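Local coordinates for histidyl-trna synthetase (Thermus thermophilus, PDB 1H4V) that catalyses the ATP-dependent attachment of L-histidine to tRNA(His), releasing AMP and diphosphate, as a homodimeric class II aminoacyl-tRNA synthetase, at the interface of chains A and B. Coordinates in Å, arbitrary orientation; residue numbers count along the deposited sequence, not the author numbering. Chains: chain A/B, Histidyl-trna synthetase.

Contact 1: the interface of chains A and B. Residues chain A 39-42, 88-89, 93; chain B 5, 10-12.
A:Val40 and B:Leu12 pair as an antiparallel bridge, A:Val40 N giving to B:Leu12 O at 3.0 Å and B:Leu12 N to A:Val40 O at 2.9 Å. The A-chain segment belongs to motif 1 of the class II synthetases, which ends in its conserved proline, A:Pro42. Next to the bridge, the carboxylate of B:Asp11 turns into chain A, its CG anti to the carbonyl carbon (chi1 -59°), and meets the guanidinium of A:Arg88 tip to tip with the two planes nearly coplanar, 8° apart. This is an end-on salt bridge: A:Arg88 NH1 reaches B:Asp11 OD2 at 2.8 Å, and NH2 reaches OD1 at 2.8 Å, each on the syn lone pair. The anti lone pair of OD2 takes A:His93 NE2 at 2.9 Å, the acceptor in the imidazole plane and the ring itself turned 70° to the carboxylate. Two donors thus grip OD2 and fix the rotation of the group, and the nearby guanidinium probably keeps it ionised. A:Pro42 CD packs 3.4 Å from B:Asp11 OD1, while the methyl of B:Ala5 sits over the rim of one guanidinium face. Water 1 bridges the backbone oxygens of A:Val40 and B:Lys10, lying 2.7 Å from B:Lys10 O.

Contact 2: the interface of chains A and B. Residues chain A 12-13, 17, 21; chain B 28, 38-40.
The side-chain amide of A:Gln21 meets the carboxylate of B:Glu38 tip to tip at the motif 1 helix of this class II synthetase. A:Gln21 NE2 gives to B:Glu38 OE2 at 3.0 Å, with the acceptor in the amide plane but the donor well above the carboxylate, 46° out of its plane. B:Glu38 gets there fully stretched, CG anti to the backbone N (chi1 -173°) and straight to the tip. A:Leu17, one helical turn before A:Gln21, crosses its aliphatic stem at about a right angle, A:Leu17 CD1 lying 3.7 Å from B:Glu38 CG. Beyond the stem, the benzylic CB of A:Phe13 lies 3.4 Å from B:Glu38 O, and ring atom CD2 of the same residue touches B:Leu39 CD2 at 3.8 Å. The antiparallel main-chain pairing of A:Leu12 with B:Val40 lies beside these side chains and probably sets their register. In the second shell, B:Arg28 from the same chain as B:Glu38 places the carboxylate: NH2 binds B:Glu38 OE2 at 3.0 Å in a salt bridge, on the syn side and from the face opposite A:Gln21, so that the two donors probably limit rotation of the carboxylate, and the neighbouring guanidinium should favour the ionised acid.

Contact 3: the interface of chains A and B. Residues chain A 6, 9, 66, 111, 122-123; chain B 42-45, 76.
This is a largely apolar part of the homodimer interface, where the chain B segment that ends motif 1 and runs on past its proline, B:Pro42, plugs into the catalytic domain of chain A and ties the two active-site domains together. The plug is B:Phe44. Its CG stands between the backbone N and the carbonyl carbon (chi1 58°), which places the ring among A:Phe66, A:Phe111 and A:Thr9. Its CE2 edge slides past A:Phe111, 3.5 Å from CD1, and its rim leans over one face of A:Phe66 in an edge-to-face pair with planes 56° apart. The methyl A:Thr9 CG2 closes in on B:Phe44 CE1 at 3.7 Å. One residue earlier, B:Ile43 CG1 meets the rim of A:Phe111 in the plane of the ring, 3.4 Å from CZ. The extended side chain of A:Gln123 brings OE1 to the B:Ile43 amide, B:Ile43 N giving to A:Gln123 OE1 at 3.0 Å, nearly straight (168° at H) and on a lone pair. A:Thr9 OG1 turns back to A:Val6 O. A water bound by A:Val6 N and A:Thr9 OG1 reaches B:Phe44 O, 3.0 Å from it. A:Val6 CG2 fills in beside B:Leu76 CD1, 3.9 Å away. In the fold, A:Phe111 ends strand 102-111 and A:Gln123 starts strand 123-132, the two strands of motif 2, so the residues just after the motif 1 proline of one subunit pack against motif 2 of the other.

Contact 1: the interface of chains A and B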
loop_
_atom_site.group_PDB
_atom_site.type_symbol
_atom_site.label_atom_id
_atom_site.label_comp_id
_atom_site.label_asym_id
_atom_site.label_seq_id
_atom_site.Cartn_x
_atom_site.Cartn_y
_atom_site.Cartn_z
ATOM N N LEU A 39 7.725 -7.518 3.699
ATOM C CA LEU A 39 8.488 -6.398 4.225
ATOM C C LEU A 39 8.112 -5.104 3.494
ATOM O O LEU A 39 7.989 -5.088 2.265
ATOM C CB LEU A 39 9.979 -6.707 4.057
ATOM C CG LEU A 39 11.120 -5.734 4.373
ATOM C CD1 LEU A 39 11.047 -4.587 3.415
ATOM C CD2 LEU A 39 11.054 -5.255 5.818
ATOM N N VAL A 40 7.895 -4.029 4.245
ATOM C CA VAL A 40 7.581 -2.742 3.629
ATOM C C VAL A 40 8.668 -1.736 4.030
ATOM O O VAL A 40 8.815 -1.417 5.210
ATOM C CB VAL A 40 6.206 -2.175 4.085
ATOM C CG1 VAL A 40 5.961 -0.839 3.386
ATOM C CG2 VAL A 40 5.071 -3.153 3.757
ATOM N N THR A 41 9.440 -1.252 3.060
ATOM C CA THR A 41 10.483 -0.279 3.364
ATOM C C THR A 41 9.945 1.124 3.146
ATOM O O THR A 41 8.862 1.301 2.580
ATOM C CB THR A 41 11.724 -0.466 2.472
ATOM O OG1 THR A 41 11.382 -0.216 1.102
ATOM C CG2 THR A 41 12.253 -1.874 2.605
ATOM N N PRO A 42 10.690 2.145 3.597
ATOM C CA PRO A 42 10.227 3.523 3.416
ATOM C C PRO A 42 10.212 3.979 1.960
ATOM O O PRO A 42 10.893 3.414 1.104
ATOM C CB PRO A 42 11.216 4.327 4.260
ATOM C CG PRO A 42 11.553 3.378 5.365
ATOM C CD PRO A 42 11.777 2.095 4.592
ATOM N N ARG A 88 19.268 -3.564 2.583
ATOM C CA ARG A 88 19.536 -2.585 3.629
ATOM C C ARG A 88 18.727 -2.934 4.877
ATOM O O ARG A 88 19.166 -2.690 6.001
ATOM C CB ARG A 88 19.187 -1.178 3.126
ATOM C CG ARG A 88 19.637 -0.014 4.021
ATOM C CD ARG A 88 18.686 0.193 5.196
ATOM N NE ARG A 88 17.319 0.428 4.737
ATOM C CZ ARG A 88 16.234 0.132 5.440
ATOM N NH1 ARG A 88 16.347 -0.409 6.642
ATOM N NH2 ARG A 88 15.035 0.356 4.932
ATOM N N ALA A 89 17.548 -3.515 4.680
ATOM C CA ALA A 89 16.702 -3.905 5.806
ATOM C C ALA A 89 17.231 -5.186 6.463
ATOM O O ALA A 89 17.214 -5.313 7.687
ATOM C CB ALA A 89 15.253 -4.107 5.338
ATOM N N HIS A 93 18.238 -5.015 10.519
ATOM C CA HIS A 93 17.588 -5.830 11.533
ATOM C C HIS A 93 18.303 -7.113 11.921
ATOM O O HIS A 93 17.733 -7.958 12.602
ATOM C CB HIS A 93 16.153 -6.113 11.095
ATOM C CG HIS A 93 15.359 -4.868 10.873
ATOM N ND1 HIS A 93 14.953 -4.053 11.909
ATOM C CD2 HIS A 93 14.995 -4.233 9.731
ATOM C CE1 HIS A 93 14.380 -2.969 11.417
ATOM N NE2 HIS A 93 14.393 -3.053 10.098
ATOM N N ALA B 5 17.594 3.100 7.934
ATOM C CA ALA B 5 16.405 3.818 7.505
ATOM C C ALA B 5 16.509 5.216 8.113
ATOM O O ALA B 5 16.846 5.356 9.279
ATOM C CB ALA B 5 15.137 3.109 8.009
ATOM N N LYS B 10 10.655 3.832 9.061
ATOM C CA LYS B 10 11.017 2.503 9.526
ATOM C C LYS B 10 10.390 1.394 8.694
ATOM O O LYS B 10 9.335 1.575 8.089
ATOM C CB LYS B 10 10.607 2.329 10.989
ATOM C CG LYS B 10 9.110 2.442 11.225
ATOM C CD LYS B 10 8.760 2.180 12.684
ATOM C CE LYS B 10 9.165 0.777 13.110
ATOM N NZ LYS B 10 8.967 0.565 14.574
ATOM N N ASP B 11 11.057 0.245 8.668
ATOM C CA ASP B 11 10.559 -0.902 7.931
ATOM C C ASP B 11 9.437 -1.499 8.745
ATOM O O ASP B 11 9.464 -1.459 9.972
ATOM C CB ASP B 11 11.642 -1.966 7.767
ATOM C CG ASP B 11 12.848 -1.456 7.049
ATOM O OD1 ASP B 11 12.676 -0.837 5.982
ATOM O OD2 ASP B 11 13.970 -1.678 7.547
ATOM N N LEU B 12 8.452 -2.052 8.055
ATOM C CA LEU B 12 7.326 -2.693 8.705
ATOM C C LEU B 12 7.300 -4.168 8.300
ATOM O O LEU B 12 7.206 -4.498 7.117
ATOM C CB LEU B 12 6.017 -2.019 8.282
ATOM C CG LEU B 12 5.796 -0.574 8.721
ATOM C CD1 LEU B 12 4.507 -0.043 8.123
ATOM C CD2 LEU B 12 5.736 -0.518 10.235
HETATM O O HOH W 1 8.121 1.236 5.733
#

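Contact 2: the interface of chains A and B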
loop_
_atom_site.group_PDB
_atom_site.type_symbol
_atom_site.label_atom_id
_atom_site.label_comp_id
_atom_site.label_asym_id
_atom_site.label_seq_id
_atom_site.Cartn_x
_atom_site.Cartn_y
_atom_site.Cartn_z
ATOM N N LEU A 12 -5.547 5.691 -8.797
ATOM C CA LEU A 12 -6.012 4.340 -9.041
ATOM C C LEU A 12 -7.330 4.131 -8.293
ATOM O O LEU A 12 -7.392 4.266 -7.070
ATOM C CB LEU A 12 -4.974 3.326 -8.549
ATOM C CG LEU A 12 -3.631 3.285 -9.274
ATOM C CD1 LEU A 12 -2.700 2.306 -8.584
ATOM C CD2 LEU A 12 -3.857 2.871 -10.715
ATOM N N PHE A 13 -8.389 3.828 -9.032
ATOM C CA PHE A 13 -9.682 3.575 -8.418
ATOM C C PHE A 13 -10.487 2.723 -9.382
ATOM O O PHE A 13 -10.041 2.481 -10.491
ATOM C CB PHE A 13 -10.395 4.896 -8.076
ATOM C CG PHE A 13 -10.761 5.735 -9.267
ATOM C CD1 PHE A 13 -12.003 5.589 -9.882
ATOM C CD2 PHE A 13 -9.889 6.716 -9.738
ATOM C CE1 PHE A 13 -12.377 6.410 -10.949
ATOM C CE2 PHE A 13 -10.253 7.543 -10.805
ATOM C CZ PHE A 13 -11.506 7.390 -11.409
ATOM N N LEU A 17 -7.683 -0.113 -10.050
ATOM C CA LEU A 17 -7.206 -0.381 -8.700
ATOM C C LEU A 17 -7.418 -1.856 -8.359
ATOM O O LEU A 17 -6.528 -2.517 -7.808
ATOM C CB LEU A 17 -7.973 0.468 -7.686
ATOM C CG LEU A 17 -7.320 0.900 -6.368
ATOM C CD1 LEU A 17 -8.415 0.964 -5.301
ATOM C CD2 LEU A 17 -6.227 -0.048 -5.938
ATOM N N GLN A 21 -4.767 -4.715 -7.148
ATOM C CA GLN A 21 -4.924 -5.438 -5.892
ATOM C C GLN A 21 -4.952 -6.946 -6.111
ATOM O O GLN A 21 -4.484 -7.699 -5.263
ATOM C CB GLN A 21 -6.191 -4.974 -5.167
ATOM C CG GLN A 21 -6.166 -3.470 -4.874
ATOM C CD GLN A 21 -7.415 -2.960 -4.203
ATOM O OE1 GLN A 21 -8.525 -3.282 -4.617
ATOM N NE2 GLN A 21 -7.243 -2.136 -3.171
ATOM N N ARG B 28 -11.335 -0.385 5.800
ATOM C CA ARG B 28 -11.884 -0.747 4.505
ATOM C C ARG B 28 -13.277 -1.361 4.655
ATOM O O ARG B 28 -14.190 -1.016 3.901
ATOM C CB ARG B 28 -10.961 -1.722 3.751
ATOM C CG ARG B 28 -11.604 -2.299 2.489
ATOM C CD ARG B 28 -10.697 -3.243 1.702
ATOM N NE ARG B 28 -9.675 -2.531 0.934
ATOM C CZ ARG B 28 -8.387 -2.465 1.266
ATOM N NH1 ARG B 28 -7.942 -3.076 2.362
ATOM N NH2 ARG B 28 -7.542 -1.776 0.508
ATOM N N GLU B 38 -12.741 3.209 -2.853
ATOM C CA GLU B 38 -11.317 3.330 -2.554
ATOM C C GLU B 38 -10.565 4.092 -3.627
ATOM O O GLU B 38 -10.726 3.848 -4.819
ATOM C CB GLU B 38 -10.638 1.966 -2.351
ATOM C CG GLU B 38 -9.177 2.145 -1.868
ATOM C CD GLU B 38 -8.459 0.850 -1.517
ATOM O OE1 GLU B 38 -7.282 0.930 -1.101
ATOM O OE2 GLU B 38 -9.052 -0.244 -1.653
ATOM N N LEU B 39 -9.726 5.013 -3.188
ATOM C CA LEU B 39 -8.946 5.824 -4.109
ATOM C C LEU B 39 -7.482 5.892 -3.655
ATOM O O LEU B 39 -7.199 6.076 -2.467
ATOM C CB LEU B 39 -9.565 7.225 -4.162
ATOM C CG LEU B 39 -8.976 8.419 -4.920
ATOM C CD1 LEU B 39 -7.682 8.801 -4.275
ATOM C CD2 LEU B 39 -8.785 8.096 -6.397
ATOM N N VAL B 40 -6.554 5.708 -4.588
ATOM C CA VAL B 40 -5.135 5.805 -4.253
ATOM C C VAL B 40 -4.518 6.934 -5.090
ATOM O O VAL B 40 -4.478 6.848 -6.318
ATOM C CB VAL B 40 -4.353 4.495 -4.558
ATOM C CG1 VAL B 40 -2.888 4.687 -4.170
ATOM C CG2 VAL B 40 -4.947 3.309 -3.788
#

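Contact 3: the interface of chains A and B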
loop_
_atom_site.group_PDB
_atom_site.type_symbol
_atom_site.label_atom_id
_atom_site.label_comp_id
_atom_site.label_asym_id
_atom_site.label_seq_id
_atom_site.Cartn_x
_atom_site.Cartn_y
_atom_site.Cartn_z
ATOM N N VAL A 6 0.609 14.863 -11.611
ATOM C CA VAL A 6 1.828 15.061 -12.387
ATOM C C VAL A 6 1.979 13.968 -13.437
ATOM O O VAL A 6 1.638 12.808 -13.184
ATOM C CB VAL A 6 3.054 15.014 -11.475
ATOM C CG1 VAL A 6 4.312 15.270 -12.284
ATOM C CG2 VAL A 6 2.900 16.036 -10.352
ATOM N N THR A 9 2.263 9.831 -13.381
ATOM C CA THR A 9 1.588 9.357 -12.176
ATOM C C THR A 9 0.086 9.371 -12.431
ATOM O O THR A 9 -0.383 10.015 -13.362
ATOM C CB THR A 9 1.881 10.264 -10.971
ATOM O OG1 THR A 9 1.146 11.492 -11.100
ATOM C CG2 THR A 9 3.373 10.562 -10.887
ATOM N N PHE A 66 14.719 10.618 -8.176
ATOM C CA PHE A 66 14.261 11.807 -7.477
ATOM C C PHE A 66 15.059 11.902 -6.186
ATOM O O PHE A 66 14.875 11.106 -5.270
ATOM C CB PHE A 66 12.765 11.733 -7.152
ATOM C CG PHE A 66 11.869 11.763 -8.356
ATOM C CD1 PHE A 66 11.333 10.588 -8.868
ATOM C CD2 PHE A 66 11.536 12.970 -8.961
ATOM C CE1 PHE A 66 10.468 10.615 -9.965
ATOM C CE2 PHE A 66 10.673 13.009 -10.062
ATOM C CZ PHE A 66 10.137 11.830 -10.564
ATOM N N PHE A 111 9.987 5.013 -8.060
ATOM C CA PHE A 111 10.053 6.317 -8.691
ATOM C C PHE A 111 11.206 6.407 -9.663
ATOM O O PHE A 111 12.346 6.102 -9.342
ATOM C CB PHE A 111 10.124 7.351 -7.577
ATOM C CG PHE A 111 8.984 7.235 -6.617
ATOM C CD1 PHE A 111 7.754 7.820 -6.916
ATOM C CD2 PHE A 111 9.103 6.465 -5.464
ATOM C CE1 PHE A 111 6.652 7.643 -6.075
ATOM C CE2 PHE A 111 8.012 6.276 -4.615
ATOM C CZ PHE A 111 6.781 6.865 -4.921
ATOM N N ARG A 122 6.382 7.539 -14.123
ATOM C CA ARG A 122 7.439 8.074 -13.273
ATOM C C ARG A 122 7.195 7.467 -11.898
ATOM O O ARG A 122 8.109 7.368 -11.082
ATOM C CB ARG A 122 7.409 9.601 -13.264
ATOM C CG ARG A 122 7.983 10.199 -14.550
ATOM C CD ARG A 122 7.567 11.648 -14.739
ATOM N NE ARG A 122 8.473 12.588 -14.094
ATOM C CZ ARG A 122 8.144 13.837 -13.785
ATOM N NH1 ARG A 122 6.922 14.289 -14.057
ATOM N NH2 ARG A 122 9.040 14.641 -13.222
ATOM N N GLN A 123 5.949 7.061 -11.648
ATOM C CA GLN A 123 5.612 6.348 -10.418
ATOM C C GLN A 123 4.964 5.060 -10.894
ATOM O O GLN A 123 3.937 5.089 -11.572
ATOM C CB GLN A 123 4.607 7.070 -9.500
ATOM C CG GLN A 123 4.355 6.226 -8.219
ATOM C CD GLN A 123 3.391 6.825 -7.189
ATOM O OE1 GLN A 123 3.447 8.009 -6.869
ATOM N NE2 GLN A 123 2.524 5.983 -6.639
ATOM N N PRO B 42 -1.229 9.703 -6.013
ATOM C CA PRO B 42 0.228 9.570 -6.086
ATOM C C PRO B 42 0.948 9.996 -4.809
ATOM O O PRO B 42 0.413 10.744 -3.991
ATOM C CB PRO B 42 0.592 10.459 -7.275
ATOM C CG PRO B 42 -0.607 10.330 -8.160
ATOM C CD PRO B 42 -1.730 10.486 -7.157
ATOM N N ILE B 43 2.169 9.501 -4.648
ATOM C CA ILE B 43 2.985 9.834 -3.491
ATOM C C ILE B 43 3.361 11.326 -3.505
ATOM O O ILE B 43 3.507 11.947 -2.459
ATOM C CB ILE B 43 4.260 8.975 -3.478
ATOM C CG1 ILE B 43 3.889 7.495 -3.284
ATOM C CG2 ILE B 43 5.211 9.475 -2.422
ATOM C CD1 ILE B 43 3.260 7.144 -1.935
ATOM N N PHE B 44 3.531 11.896 -4.692
ATOM C CA PHE B 44 3.861 13.316 -4.799
ATOM C C PHE B 44 2.969 14.011 -5.814
ATOM O O PHE B 44 2.394 13.371 -6.697
ATOM C CB PHE B 44 5.343 13.528 -5.165
ATOM C CG PHE B 44 5.777 12.867 -6.451
ATOM C CD1 PHE B 44 5.278 13.289 -7.679
ATOM C CD2 PHE B 44 6.715 11.840 -6.430
ATOM C CE1 PHE B 44 5.708 12.695 -8.876
ATOM C CE2 PHE B 44 7.152 11.239 -7.618
ATOM C CZ PHE B 44 6.643 11.671 -8.846
ATOM N N GLU B 45 2.853 15.325 -5.672
ATOM C CA GLU B 45 2.029 16.140 -6.562
ATOM C C GLU B 45 2.628 17.528 -6.705
ATOM O O GLU B 45 3.635 17.859 -6.062
ATOM C CB GLU B 45 0.613 16.276 -5.993
ATOM C CG GLU B 45 -0.020 14.954 -5.673
ATOM C CD GLU B 45 -1.491 14.914 -5.992
ATOM O OE1 GLU B 45 -1.933 15.669 -6.883
ATOM O OE2 GLU B 45 -2.199 14.104 -5.366
ATOM N N LEU B 76 7.521 19.967 -7.027
ATOM C CA LEU B 76 6.826 18.746 -6.630
ATOM C C LEU B 76 6.900 18.589 -5.114
ATOM O O LEU B 76 7.899 18.954 -4.499
ATOM C CB LEU B 76 7.481 17.541 -7.307
ATOM C CG LEU B 76 6.801 16.847 -8.498
ATOM C CD1 LEU B 76 6.276 17.841 -9.499
ATOM C CD2 LEU B 76 7.803 15.900 -9.153
HETATM O O HOH W 2 0.748 13.460 -9.189
#

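Contact 1 and contact 2 lie about 24 Å apart between the centres of their C-alpha atoms, contact 3 about 21 Å from contact 1 and 17 Å from contact 2. The first two hold symmetry-equivalent copies of one backbone bridge, related by the dimer two-fold: Leu39, Val40 and Leu12 recur with the chains exchanged. Contact 3 continues along the chain B segment of contact 2, past the motif 1 proline; B:Pro42 there is the twin of A:Pro42 in contact 1. One continuous stretch, residues 38 to 45, thus faces the partner's N-terminal loop, helices and motif 2 strands, which may couple the two active sites.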